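Side-chain contacts in mandelate racemase/muconate lactonizing enzyme-like protein (Rubrobacter xylanophilus DSM 9941, PDB 3CYJ), which is of unknown function but has the two-domain fold of the enolase superfamily and carries a sodium ion in its barrel domain: residues 79-82 with 83-86; 87-91 with 92-96; 149-152 with 153-157; 232-235 with 236-240; 282-285 with 286-290. All coordinates share one frame; numbering follows the deposited sequence.

Contact 1. Residues 79-82 with 83-86; sequences PAVW and ARMQ
Trp-82 sends its CG away from its own backbone N (chi1 -173°), while Gln-86, one turn later, keeps CG beside the backbone N and folds back at chi2 (-71°), so that the glutamine chain arrives over the indole. The pair is an i, i+4 contact on helix 78-88 of the N-terminal domain, in the two-domain architecture of the enolase superfamily. Gln-86 CG makes a CH-pi contact, 3.9 Å from the centroid of the six-membered ring of Trp-82 and almost on the ring normal. The amide stands steeply, its plane 76° from that of the ring, and puts NE2 over the same ring system, offset toward the rim, 3.3 Å from Trp-82 CE2. A long, flexible glutamine suits this place, since its methylenes can lie on an aromatic face and still carry a polar head. The indole also packs on Val-102 and Asp-106 of helix 97-116 and on Arg-282, and NE1 gives a weak hydrogen bond to Gly-275 O, which joins the helix to the barrel domain.

On another side of the helix, Met-85 bends at its thioether and lays CE 4.1 Å from Val-81 CG1; these apolar groups face Leu-66, Val-69 and Ala-70 of helix 57-70. Arg-84 runs its aliphatic part past Ala-80, with CG 3.4 Å from Ala-80 O, before its guanidinium bonds to Val-69 O and Ser-73 OG. Among the backbone bonds beneath, the shortest has Met-85 N 2.6 Å from Val-81 O.

Contact 2. Residues 87-91 with 92-96; sequences AAIRN and AGRPG
Ile-89 O takes the hydrogen bond from Gly-93 N at 2.9 Å, the donor lying nearly along the C=O axis. Ala-92 N, also 2.9 Å from Ile-89 O, adds a weak, more bent bond, so a single carbonyl draws the chain round the turn that follows the last helical residues. Gly-93 suits the turn because its backbone angles (phi 104°) would push a side chain against the preceding carbonyl. Arg-94 then reaches back: its NE bonds to Gln-86 O in the preceding helix, where a cation would probably be favoured by the carbonyls at the helix end. Ala-87 O lies in the plane of this guanidinium, at its edge, 3.9 Å from Arg-94 NH2.

All this forms the connection between helix 78-88 and helix 97-116 of the N-terminal domain, with Gly-96 at the N-cap position of the second helix. Arg-90 crosses the Arg-94 guanidinium, its CA over one face and its CB 3.2 Å from Arg-94 NH2. The two guanidinium planes stand 73° apart and their charged atoms do not touch; Arg-90 leads outward to a salt bridge with Asp-26 of the third subunit and a hydrogen bond with Thr-28 of that subunit. Asn-91 OD1, in the plane of the Arg-90 guanidinium at its edge, takes weak bonds from NE and NH2. Ile-89 packs with CG1 3.9 Å from Arg-94 CG; its chi1 of 69° sets CG1 between backbone N and carbonyl carbon. Its CB meets Ala-92 CB at 4.3 Å, and both residues rest on Phe-61 of helix 57-70.

Contact 3. Residues 149-152 with 153-157; sequences QEQL and GGWAA
Gln-151 leaves its CB with CG pointing away from the backbone N (chi1 -176°) and then runs extended alongside Trp-155, both side chains heading the same way. CG lies over the indole face, 3.7 Å from the centroid of the six-membered ring of Trp-155, a CH-pi contact. CD follows at 3.4 Å from Trp-155 CH2, and OE1 stays 3.5 Å from the same carbon. The amide runs nearly parallel to the ring plane (19°) and overhangs its rim at CH2. Its polar atoms find partners beyond the helix: OE1 accepts from Gly-139 N, and NE2 gives a weak bond to Tyr-143 OH. Glutamine serves well here, since its CG can lie on the ring while the amide reaches past the rim to the loop.

Leu-152 crosses Trp-155 obliquely, its CD2 3.7 Å from Trp-155 CZ3, and both side chains continue onto Val-163 of strand 162-166. Gly-153 and Gly-154 take part through the backbone alone, Gly-153 N bonding to Gln-149 O at 2.8 Å. This is the outer helix of a beta-alpha-beta crossover, strand 132-137, helix 145-157, strand 162-166, the repeating unit of a TIM barrel.

Contact 4. Residues 232-235 with 236-240; sequences LRLL and RDRGP
Helix 229-238 is the crossover of a beta-alpha-beta unit in the TIM-barrel domain, joining strand 219-221, which carries the sodium ligand Glu-221, to strand 244-247; on it Arg-233 lies against Arg-236 and Leu-234 against Arg-238. Arg-236 bends at chi2 (-88°) and again at chi3, which turns its guanidinium back toward the neighbouring Asp-237. There it grips one carboxylate oxygen side-on: NE is 2.8 Å and NH2 2.9 Å from Asp-237 OD1, a salt bridge in which OD1 lies in the guanidinium plane. NH2 approaches on the syn side of the carboxylate, whereas NE comes from above its plane. The same NH2 lies 3.8 Å from Arg-233 CG, so the CG methylene of Arg-233 supplies carbon beside the bridge, its own charge being engaged with Glu-230. Arg-236 NH1 goes on to Gly-262 O.

Leu-234 and Arg-238 run side by side, and the leucine CD1 is 4.1 Å from Arg-238 CG; methylenes are what an apolar neighbour needs, while the guanidinium leads off to Asp-237 O and Gly-239 O of the fifth subunit. Leu-235 turns instead toward Ala-204 and Pro-223. The helix closes with Gly-239 N 2.9 Å from Leu-235 O, where glycine has no CB to press on that carbonyl. Two donors on one oxygen should hold the Arg-236 guanidinium against rotation and probably favour the ionised carboxylate; the charges of Arg-233 and Arg-236 are thus matched within the helix, while Arg-238 carries its own to another subunit.

Contact 5. Residues 282-285 with 286-290; sequences RVDG and ICRGH
Val-283 and Cys-287 belong to the tight part of helix 283-290, an outer helix of the TIM-barrel domain set between strands 266-269 and 294-296. Both are buried against Phe-294, and Cys-287 also against Leu-267, which calls for small apolar groups. Cys-287 N bonds to Val-283 O at 2.8 Å, while SG, kept beside its own backbone N by a chi1 of -75°, comes within 3.6 Å of Val-283 O. Ile-286 packs on Gly-285 of the second subunit, where there is no side chain.

Looseness is confined to the charged ends of Asp-284 and Arg-288, which run the same way without joining: Asp-284 OD1 is 4.1 Å from Arg-288 CG but 5.5 Å from Arg-288 NE. The buried carboxylate is engaged by Glu-311 N and Ser-312 OG instead, and the guanidinium of the partly exposed arginine leads away, with a weak, long ion pair to Glu-311. The root of its chain is close, CG being 3.2 Å from Asp-284 O. His-290 curls back so that ND1 donates to Ile-286 O at 3.1 Å, on the opposite face of that carbonyl from His-290 N.

Contacts 1 and 2 follow one another along helix 78-88 and the turn after it, and a single bond joins them; the other three lie on helices of the barrel domain. Contacts 4 and 5 are buried, contact 3 lies at the surface, and contacts 1 and 2 are partly buried. Contacts 1 and 3 share a glutamine-on-tryptophan arrangement, although the amide stands upright in one and runs nearly parallel to the ring, past its rim, in the other. Arginine dominates contacts 2 and 4, both at subunit interfaces; contacts 1 and 5 touch the second subunit, and contact 3 alone meets no other chain. Contact 5 turns small apolar groups inward, and its Arg-282 reaches Trp-82 of contact 1 across the domains.

Contact 1. Residues 79-82 with 83-86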
loop_
_atom_site.group_PDB
_atom_site.type_symbol
_atom_site.label_atom_id
_atom_site.label_comp_id
_atom_site.label_asym_id
_atom_site.label_seq_id
_atom_site.Cartn_x
_atom_site.Cartn_y
_atom_site.Cartn_z
ATOM N N PRO A 79 31.862 -21.932 -3.562
ATOM C CA PRO A 79 30.494 -21.546 -3.930
ATOM C C PRO A 79 29.883 -22.372 -5.076
ATOM O O PRO A 79 28.659 -22.623 -5.070
ATOM C CB PRO A 79 30.650 -20.056 -4.316
ATOM C CG PRO A 79 31.857 -19.595 -3.638
ATOM C CD PRO A 79 32.787 -20.779 -3.640
ATOM N N ALA A 80 30.706 -22.807 -6.037
ATOM C CA ALA A 80 30.192 -23.699 -7.087
ATOM C C ALA A 80 29.642 -24.999 -6.503
ATOM O O ALA A 80 28.683 -25.562 -7.049
ATOM C CB ALA A 80 31.263 -24.034 -8.111
ATOM N N VAL A 81 30.244 -25.480 -5.421
ATOM C CA VAL A 81 29.717 -26.701 -4.789
ATOM C C VAL A 81 28.405 -26.383 -4.041
ATOM O O VAL A 81 27.412 -27.145 -4.110
ATOM C CB VAL A 81 30.757 -27.296 -3.803
ATOM C CG1 VAL A 81 30.266 -28.657 -3.237
ATOM C CG2 VAL A 81 32.118 -27.392 -4.491
ATOM N N TRP A 82 28.417 -25.247 -3.333
ATOM C CA TRP A 82 27.256 -24.792 -2.588
ATOM C C TRP A 82 26.031 -24.770 -3.482
ATOM O O TRP A 82 24.972 -25.276 -3.096
ATOM C CB TRP A 82 27.544 -23.418 -2.028
ATOM C CG TRP A 82 26.558 -22.793 -1.096
ATOM C CD1 TRP A 82 26.557 -22.862 0.293
ATOM C CD2 TRP A 82 25.497 -21.891 -1.449
ATOM N NE1 TRP A 82 25.555 -22.078 0.797
ATOM C CE2 TRP A 82 24.896 -21.462 -0.245
ATOM C CE3 TRP A 82 24.997 -21.405 -2.669
ATOM C CZ2 TRP A 82 23.828 -20.539 -0.226
ATOM C CZ3 TRP A 82 23.941 -20.501 -2.650
ATOM C CH2 TRP A 82 23.360 -20.088 -1.442
ATOM N N ALA A 83 26.190 -24.240 -4.697
ATOM C CA ALA A 83 25.067 -24.125 -5.625
ATOM C C ALA A 83 24.550 -25.497 -6.020
ATOM O O ALA A 83 23.334 -25.729 -6.066
ATOM C CB ALA A 83 25.462 -23.339 -6.842
ATOM N N ARG A 84 25.470 -26.384 -6.354
ATOM C CA ARG A 84 25.136 -27.771 -6.692
ATOM C C ARG A 84 24.500 -28.463 -5.445
ATOM O O ARG A 84 23.553 -29.249 -5.593
ATOM C CB ARG A 84 26.388 -28.528 -7.230
ATOM C CG ARG A 84 26.870 -28.019 -8.595
ATOM C CD ARG A 84 28.282 -28.538 -8.961
ATOM N NE ARG A 84 28.392 -29.970 -8.671
ATOM C CZ ARG A 84 29.333 -30.490 -7.885
ATOM N NH1 ARG A 84 30.287 -29.681 -7.415
ATOM N NH2 ARG A 84 29.356 -31.821 -7.627
ATOM N N MET A 85 24.979 -28.146 -4.235
ATOM C CA MET A 85 24.377 -28.757 -3.036
ATOM C C MET A 85 22.901 -28.326 -2.834
ATOM O O MET A 85 22.024 -29.172 -2.609
ATOM C CB MET A 85 25.199 -28.462 -1.780
ATOM C CG MET A 85 26.551 -29.274 -1.633
ATOM S SD MET A 85 27.363 -29.208 -0.010
ATOM C CE MET A 85 28.093 -27.539 0.001
ATOM N N GLN A 86 22.638 -27.010 -2.920
ATOM C CA GLN A 86 21.306 -26.449 -2.817
ATOM C C GLN A 86 20.343 -27.054 -3.884
ATOM O O GLN A 86 19.203 -27.370 -3.574
ATOM C CB GLN A 86 21.352 -24.919 -2.966
ATOM C CG GLN A 86 22.205 -24.179 -1.978
ATOM C CD GLN A 86 21.652 -24.157 -0.568
ATOM O OE1 GLN A 86 20.620 -24.794 -0.226
ATOM N NE2 GLN A 86 22.351 -23.432 0.290
#

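Contact 2. Residues 87-91 with 92-96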
loop_
_atom_site.group_PDB
_atom_site.type_symbol
_atom_site.label_atom_id
_atom_site.label_comp_id
_atom_site.label_asym_id
_atom_site.label_seq_id
_atom_site.Cartn_x
_atom_site.Cartn_y
_atom_site.Cartn_z
ATOM N N ALA A 87 20.813 -27.208 -5.132
ATOM C CA ALA A 87 19.986 -27.757 -6.181
ATOM C C ALA A 87 19.655 -29.208 -5.873
ATOM O O ALA A 87 18.524 -29.636 -6.044
ATOM C CB ALA A 87 20.689 -27.642 -7.554
ATOM N N ALA A 88 20.653 -29.962 -5.420
ATOM C CA ALA A 88 20.532 -31.398 -5.204
ATOM C C ALA A 88 19.559 -31.725 -4.088
ATOM O O ALA A 88 18.985 -32.816 -4.103
ATOM C CB ALA A 88 21.909 -32.035 -4.901
ATOM N N ILE A 89 19.368 -30.828 -3.112
ATOM C CA ILE A 89 18.546 -31.211 -1.964
ATOM C C ILE A 89 17.070 -30.714 -1.994
ATOM O O ILE A 89 16.387 -30.747 -0.977
ATOM C CB ILE A 89 19.235 -30.847 -0.635
ATOM C CG1 ILE A 89 19.291 -29.322 -0.426
ATOM C CG2 ILE A 89 20.635 -31.481 -0.539
ATOM C CD1 ILE A 89 20.000 -28.999 0.861
ATOM N N ARG A 90 16.582 -30.303 -3.162
ATOM C CA ARG A 90 15.243 -29.745 -3.288
ATOM C C ARG A 90 14.198 -30.642 -2.628
ATOM O O ARG A 90 13.396 -30.140 -1.798
ATOM C CB ARG A 90 14.861 -29.529 -4.765
ATOM C CG ARG A 90 13.473 -28.882 -4.972
ATOM C CD ARG A 90 13.003 -29.016 -6.430
ATOM N NE ARG A 90 12.346 -30.299 -6.642
ATOM C CZ ARG A 90 12.001 -30.782 -7.834
ATOM N NH1 ARG A 90 12.316 -30.100 -8.939
ATOM N NH2 ARG A 90 11.395 -31.979 -7.928
ATOM N N ASN A 91 14.210 -31.946 -2.958
ATOM C CA ASN A 91 13.261 -32.897 -2.355
ATOM C C ASN A 91 13.612 -33.333 -0.945
ATOM O O ASN A 91 12.734 -33.828 -0.221
ATOM C CB ASN A 91 13.127 -34.184 -3.156
ATOM C CG ASN A 91 12.369 -34.001 -4.437
ATOM O OD1 ASN A 91 11.707 -32.949 -4.681
ATOM N ND2 ASN A 91 12.460 -35.035 -5.304
ATOM N N ALA A 92 14.895 -33.233 -0.582
ATOM C CA ALA A 92 15.345 -33.774 0.711
ATOM C C ALA A 92 15.038 -32.740 1.806
ATOM O O ALA A 92 14.982 -33.062 3.003
ATOM C CB ALA A 92 16.820 -34.126 0.664
ATOM N N GLY A 93 14.795 -31.505 1.385
ATOM C CA GLY A 93 14.427 -30.464 2.305
ATOM C C GLY A 93 15.581 -29.510 2.570
ATOM O O GLY A 93 16.549 -29.829 3.288
ATOM N N ARG A 94 15.459 -28.336 1.977
ATOM C CA ARG A 94 16.515 -27.368 1.945
ATOM C C ARG A 94 16.710 -26.653 3.291
ATOM O O ARG A 94 17.858 -26.448 3.734
ATOM C CB ARG A 94 16.220 -26.380 0.811
ATOM C CG ARG A 94 17.388 -25.910 0.014
ATOM C CD ARG A 94 16.871 -25.217 -1.238
ATOM N NE ARG A 94 17.000 -26.061 -2.432
ATOM C CZ ARG A 94 16.257 -25.927 -3.521
ATOM N NH1 ARG A 94 15.305 -24.998 -3.543
ATOM N NH2 ARG A 94 16.463 -26.711 -4.576
ATOM N N PRO A 95 15.596 -26.254 3.958
ATOM C CA PRO A 95 15.726 -25.467 5.201
ATOM C C PRO A 95 15.963 -26.335 6.445
ATOM O O PRO A 95 15.773 -27.526 6.379
ATOM C CB PRO A 95 14.370 -24.764 5.303
ATOM C CG PRO A 95 13.400 -25.669 4.615
ATOM C CD PRO A 95 14.181 -26.551 3.641
ATOM N N GLY A 96 16.327 -25.733 7.571
ATOM C CA GLY A 96 16.499 -26.470 8.813
ATOM C C GLY A 96 17.710 -27.415 8.838
ATOM O O GLY A 96 18.831 -27.014 8.533
#

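Contact 3. Residues 149-152 with 153-157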
loop_
_atom_site.group_PDB
_atom_site.type_symbol
_atom_site.label_atom_id
_atom_site.label_comp_id
_atom_site.label_asym_id
_atom_site.label_seq_id
_atom_site.Cartn_x
_atom_site.Cartn_y
_atom_site.Cartn_z
ATOM N N GLN A 149 24.688 -12.385 37.612
ATOM C CA GLN A 149 25.604 -11.260 37.856
ATOM C C GLN A 149 27.068 -11.600 37.614
ATOM O O GLN A 149 27.809 -10.788 37.096
ATOM C CB GLN A 149 25.436 -10.756 39.282
ATOM C CG GLN A 149 24.118 -10.131 39.554
ATOM C CD GLN A 149 24.104 -9.411 40.903
ATOM O OE1 GLN A 149 24.275 -10.037 41.931
ATOM N NE2 GLN A 149 23.871 -8.086 40.889
ATOM N N GLU A 150 27.478 -12.815 37.969
ATOM C CA GLU A 150 28.880 -13.194 37.835
ATOM C C GLU A 150 29.247 -13.412 36.382
ATOM O O GLU A 150 30.370 -13.088 35.933
ATOM C CB GLU A 150 29.223 -14.431 38.687
ATOM C CG GLU A 150 29.391 -14.081 40.179
ATOM C CD GLU A 150 29.400 -15.299 41.147
ATOM O OE1 GLU A 150 30.011 -15.165 42.261
ATOM O OE2 GLU A 150 28.800 -16.363 40.818
ATOM N N GLN A 151 28.320 -13.983 35.625
ATOM C CA GLN A 151 28.614 -14.165 34.231
ATOM C C GLN A 151 28.720 -12.825 33.481
ATOM O O GLN A 151 29.700 -12.591 32.773
ATOM C CB GLN A 151 27.571 -15.052 33.544
ATOM C CG GLN A 151 27.951 -15.313 32.115
ATOM C CD GLN A 151 26.999 -16.273 31.513
ATOM O OE1 GLN A 151 25.831 -15.915 31.266
ATOM N NE2 GLN A 151 27.444 -17.525 31.328
ATOM N N LEU A 152 27.705 -11.974 33.620
ATOM C CA LEU A 152 27.730 -10.674 32.965
ATOM C C LEU A 152 28.885 -9.791 33.472
ATOM O O LEU A 152 29.604 -9.197 32.669
ATOM C CB LEU A 152 26.390 -9.940 33.163
ATOM C CG LEU A 152 25.067 -10.514 32.549
ATOM C CD1 LEU A 152 24.074 -9.402 32.223
ATOM C CD2 LEU A 152 25.279 -11.312 31.285
ATOM N N GLY A 153 29.065 -9.717 34.798
ATOM C CA GLY A 153 30.105 -8.876 35.408
ATOM C C GLY A 153 31.435 -9.364 34.904
ATOM O O GLY A 153 32.313 -8.574 34.540
ATOM N N GLY A 154 31.569 -10.692 34.836
ATOM C CA GLY A 154 32.801 -11.323 34.367
ATOM C C GLY A 154 33.151 -10.826 32.989
ATOM O O GLY A 154 34.301 -10.382 32.747
ATOM N N TRP A 155 32.167 -10.841 32.077
ATOM C CA TRP A 155 32.439 -10.334 30.732
ATOM C C TRP A 155 32.773 -8.832 30.708
ATOM O O TRP A 155 33.592 -8.430 29.918
ATOM C CB TRP A 155 31.283 -10.605 29.793
ATOM C CG TRP A 155 31.115 -12.017 29.391
ATOM C CD1 TRP A 155 32.092 -12.901 29.076
ATOM C CD2 TRP A 155 29.866 -12.711 29.206
ATOM N NE1 TRP A 155 31.542 -14.101 28.719
ATOM C CE2 TRP A 155 30.177 -14.013 28.790
ATOM C CE3 TRP A 155 28.514 -12.348 29.353
ATOM C CZ2 TRP A 155 29.187 -14.971 28.526
ATOM C CZ3 TRP A 155 27.526 -13.308 29.095
ATOM C CH2 TRP A 155 27.863 -14.597 28.684
ATOM N N ALA A 156 32.126 -8.021 31.544
ATOM C CA ALA A 156 32.388 -6.565 31.558
ATOM C C ALA A 156 33.794 -6.252 32.053
ATOM O O ALA A 156 34.497 -5.448 31.441
ATOM C CB ALA A 156 31.365 -5.799 32.408
ATOM N N ALA A 157 34.178 -6.923 33.138
ATOM C CA ALA A 157 35.509 -6.872 33.741
ATOM C C ALA A 157 36.618 -7.264 32.756
ATOM O O ALA A 157 37.744 -6.738 32.853
ATOM C CB ALA A 157 35.553 -7.801 34.994
#

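Contact 4. Residues 232-235 with 236-240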
loop_
_atom_site.group_PDB
_atom_site.type_symbol
_atom_site.label_atom_id
_atom_site.label_comp_id
_atom_site.label_asym_id
_atom_site.label_seq_id
_atom_site.Cartn_x
_atom_site.Cartn_y
_atom_site.Cartn_z
ATOM N N LEU A 232 6.800 -7.881 14.491
ATOM C CA LEU A 232 8.121 -7.299 14.537
ATOM C C LEU A 232 8.075 -5.866 14.046
ATOM O O LEU A 232 8.655 -4.969 14.658
ATOM C CB LEU A 232 9.089 -8.104 13.666
ATOM C CG LEU A 232 9.645 -9.407 14.228
ATOM C CD1 LEU A 232 10.477 -10.099 13.181
ATOM C CD2 LEU A 232 10.482 -9.149 15.476
ATOM N N ARG A 233 7.328 -5.659 12.965
ATOM C CA ARG A 233 7.201 -4.366 12.288
ATOM C C ARG A 233 6.516 -3.422 13.238
ATOM O O ARG A 233 6.906 -2.262 13.335
ATOM C CB ARG A 233 6.396 -4.539 10.981
ATOM C CG ARG A 233 6.570 -3.455 9.911
ATOM C CD ARG A 233 6.249 -4.002 8.477
ATOM N NE ARG A 233 4.868 -4.503 8.368
ATOM C CZ ARG A 233 4.518 -5.730 7.945
ATOM N NH1 ARG A 233 5.453 -6.611 7.569
ATOM N NH2 ARG A 233 3.220 -6.077 7.895
ATOM N N LEU A 234 5.503 -3.930 13.956
ATOM C CA LEU A 234 4.814 -3.143 14.970
ATOM C C LEU A 234 5.794 -2.666 16.046
ATOM O O LEU A 234 5.769 -1.469 16.447
ATOM C CB LEU A 234 3.666 -3.935 15.631
ATOM C CG LEU A 234 3.156 -3.311 16.958
ATOM C CD1 LEU A 234 2.085 -2.261 16.657
ATOM C CD2 LEU A 234 2.629 -4.306 18.061
ATOM N N LEU A 235 6.639 -3.583 16.528
ATOM C CA LEU A 235 7.585 -3.214 17.562
ATOM C C LEU A 235 8.709 -2.303 17.059
ATOM O O LEU A 235 9.231 -1.468 17.800
ATOM C CB LEU A 235 8.193 -4.447 18.229
ATOM C CG LEU A 235 7.242 -4.950 19.298
ATOM C CD1 LEU A 235 7.251 -6.405 19.088
ATOM C CD2 LEU A 235 7.765 -4.577 20.685
ATOM N N ARG A 236 9.095 -2.500 15.802
ATOM C CA ARG A 236 10.040 -1.577 15.139
ATOM C C ARG A 236 9.460 -0.151 15.165
ATOM O O ARG A 236 10.102 0.762 15.635
ATOM C CB ARG A 236 10.313 -2.043 13.714
ATOM C CG ARG A 236 11.587 -1.497 13.114
ATOM C CD ARG A 236 11.359 -0.203 12.446
ATOM N NE ARG A 236 10.164 -0.171 11.583
ATOM C CZ ARG A 236 10.079 -0.638 10.335
ATOM N NH1 ARG A 236 11.100 -1.236 9.729
ATOM N NH2 ARG A 236 8.942 -0.501 9.694
ATOM N N ASP A 237 8.210 -0.005 14.730
ATOM C CA ASP A 237 7.574 1.290 14.645
ATOM C C ASP A 237 7.245 1.903 15.983
ATOM O O ASP A 237 7.296 3.106 16.091
ATOM C CB ASP A 237 6.280 1.197 13.860
ATOM C CG ASP A 237 6.484 0.729 12.426
ATOM O OD1 ASP A 237 7.587 0.894 11.883
ATOM O OD2 ASP A 237 5.528 0.170 11.842
ATOM N N ARG A 238 6.910 1.122 17.010
ATOM C CA ARG A 238 6.315 1.702 18.206
ATOM C C ARG A 238 7.249 1.650 19.420
ATOM O O ARG A 238 7.025 2.375 20.406
ATOM C CB ARG A 238 5.009 0.942 18.555
ATOM C CG ARG A 238 3.767 1.267 17.728
ATOM C CD ARG A 238 3.094 2.624 18.136
ATOM N NE ARG A 238 2.998 2.871 19.588
ATOM C CZ ARG A 238 2.062 2.335 20.397
ATOM N NH1 ARG A 238 1.107 1.500 19.917
ATOM N NH2 ARG A 238 2.087 2.632 21.705
ATOM N N GLY A 239 8.270 0.776 19.385
ATOM C CA GLY A 239 9.162 0.636 20.513
ATOM C C GLY A 239 9.953 1.922 20.800
ATOM O O GLY A 239 10.076 2.777 19.925
ATOM N N PRO A 240 10.544 2.031 21.997
ATOM C CA PRO A 240 11.263 3.212 22.449
ATOM C C PRO A 240 12.516 3.504 21.600
ATOM O O PRO A 240 13.153 2.548 21.054
ATOM C CB PRO A 240 11.718 2.837 23.893
ATOM C CG PRO A 240 11.144 1.544 24.200
ATOM C CD PRO A 240 10.769 0.888 22.896
#

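Contact 5. Residues 282-285 with 286-290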
loop_
_atom_site.group_PDB
_atom_site.type_symbol
_atom_site.label_atom_id
_atom_site.label_comp_id
_atom_site.label_asym_id
_atom_site.label_seq_id
_atom_site.Cartn_x
_atom_site.Cartn_y
_atom_site.Cartn_z
ATOM N N ARG A 282 26.277 -12.949 1.101
ATOM C CA ARG A 282 25.156 -12.290 0.464
ATOM C C ARG A 282 24.464 -11.317 1.401
ATOM O O ARG A 282 23.641 -10.523 0.975
ATOM C CB ARG A 282 24.167 -13.330 0.021
ATOM C CG ARG A 282 24.548 -13.832 -1.317
ATOM C CD ARG A 282 25.413 -15.119 -1.280
ATOM N NE ARG A 282 25.416 -15.674 -2.627
ATOM C CZ ARG A 282 24.391 -16.343 -3.140
ATOM N NH1 ARG A 282 24.458 -16.763 -4.380
ATOM N NH2 ARG A 282 23.294 -16.584 -2.416
ATOM N N VAL A 283 24.847 -11.341 2.666
ATOM C CA VAL A 283 24.103 -10.663 3.692
ATOM C C VAL A 283 24.326 -9.168 3.679
ATOM O O VAL A 283 23.377 -8.398 3.888
ATOM C CB VAL A 283 24.410 -11.294 5.077
ATOM C CG1 VAL A 283 24.507 -10.235 6.140
ATOM C CG2 VAL A 283 23.377 -12.354 5.388
ATOM N N ASP A 284 25.559 -8.759 3.389
ATOM C CA ASP A 284 25.868 -7.329 3.148
ATOM C C ASP A 284 24.943 -6.659 2.137
ATOM O O ASP A 284 24.423 -5.567 2.373
ATOM C CB ASP A 284 27.280 -7.197 2.600
ATOM C CG ASP A 284 28.236 -6.585 3.585
ATOM O OD1 ASP A 284 27.758 -6.017 4.577
ATOM O OD2 ASP A 284 29.468 -6.649 3.326
ATOM N N GLY A 285 24.737 -7.326 1.007
ATOM C CA GLY A 285 23.862 -6.828 -0.023
ATOM C C GLY A 285 22.466 -6.631 0.496
ATOM O O GLY A 285 21.800 -5.670 0.118
ATOM N N ILE A 286 21.995 -7.518 1.375
ATOM C CA ILE A 286 20.681 -7.263 1.964
ATOM C C ILE A 286 20.743 -6.102 2.927
ATOM O O ILE A 286 19.914 -5.206 2.894
ATOM C CB ILE A 286 20.043 -8.509 2.635
ATOM C CG1 ILE A 286 19.837 -9.635 1.608
ATOM C CG2 ILE A 286 18.741 -8.130 3.270
ATOM C CD1 ILE A 286 18.687 -9.450 0.760
ATOM N N CYS A 287 21.742 -6.124 3.785
ATOM C CA CYS A 287 21.848 -5.122 4.821
ATOM C C CYS A 287 22.176 -3.728 4.281
ATOM O O CYS A 287 21.577 -2.763 4.727
ATOM C CB CYS A 287 22.861 -5.549 5.888
ATOM S SG CYS A 287 22.145 -6.854 6.940
ATOM N N ARG A 288 23.147 -3.611 3.379
ATOM C CA ARG A 288 23.462 -2.290 2.794
ATOM C C ARG A 288 22.293 -1.793 1.907
ATOM O O ARG A 288 21.975 -0.590 1.898
ATOM C CB ARG A 288 24.772 -2.312 1.963
ATOM C CG ARG A 288 26.035 -2.854 2.630
ATOM C CD ARG A 288 26.379 -2.095 3.899
ATOM N NE ARG A 288 26.627 -0.675 3.686
ATOM C CZ ARG A 288 25.875 0.317 4.168
ATOM N NH1 ARG A 288 26.210 1.586 3.899
ATOM N NH2 ARG A 288 24.797 0.069 4.916
ATOM N N GLY A 289 21.656 -2.707 1.164
ATOM C CA GLY A 289 20.471 -2.345 0.365
ATOM C C GLY A 289 19.312 -1.764 1.174
ATOM O O GLY A 289 18.596 -0.897 0.695
ATOM N N HIS A 290 19.148 -2.236 2.417
ATOM C CA HIS A 290 18.095 -1.799 3.297
ATOM C C HIS A 290 18.590 -0.794 4.337
ATOM O O HIS A 290 17.786 -0.247 5.106
ATOM C CB HIS A 290 17.523 -2.994 4.023
ATOM C CG HIS A 290 16.516 -3.773 3.242
ATOM N ND1 HIS A 290 16.867 -4.736 2.314
ATOM C CD2 HIS A 290 15.163 -3.778 3.295
ATOM C CE1 HIS A 290 15.774 -5.278 1.803
ATOM N NE2 HIS A 290 14.724 -4.725 2.394
#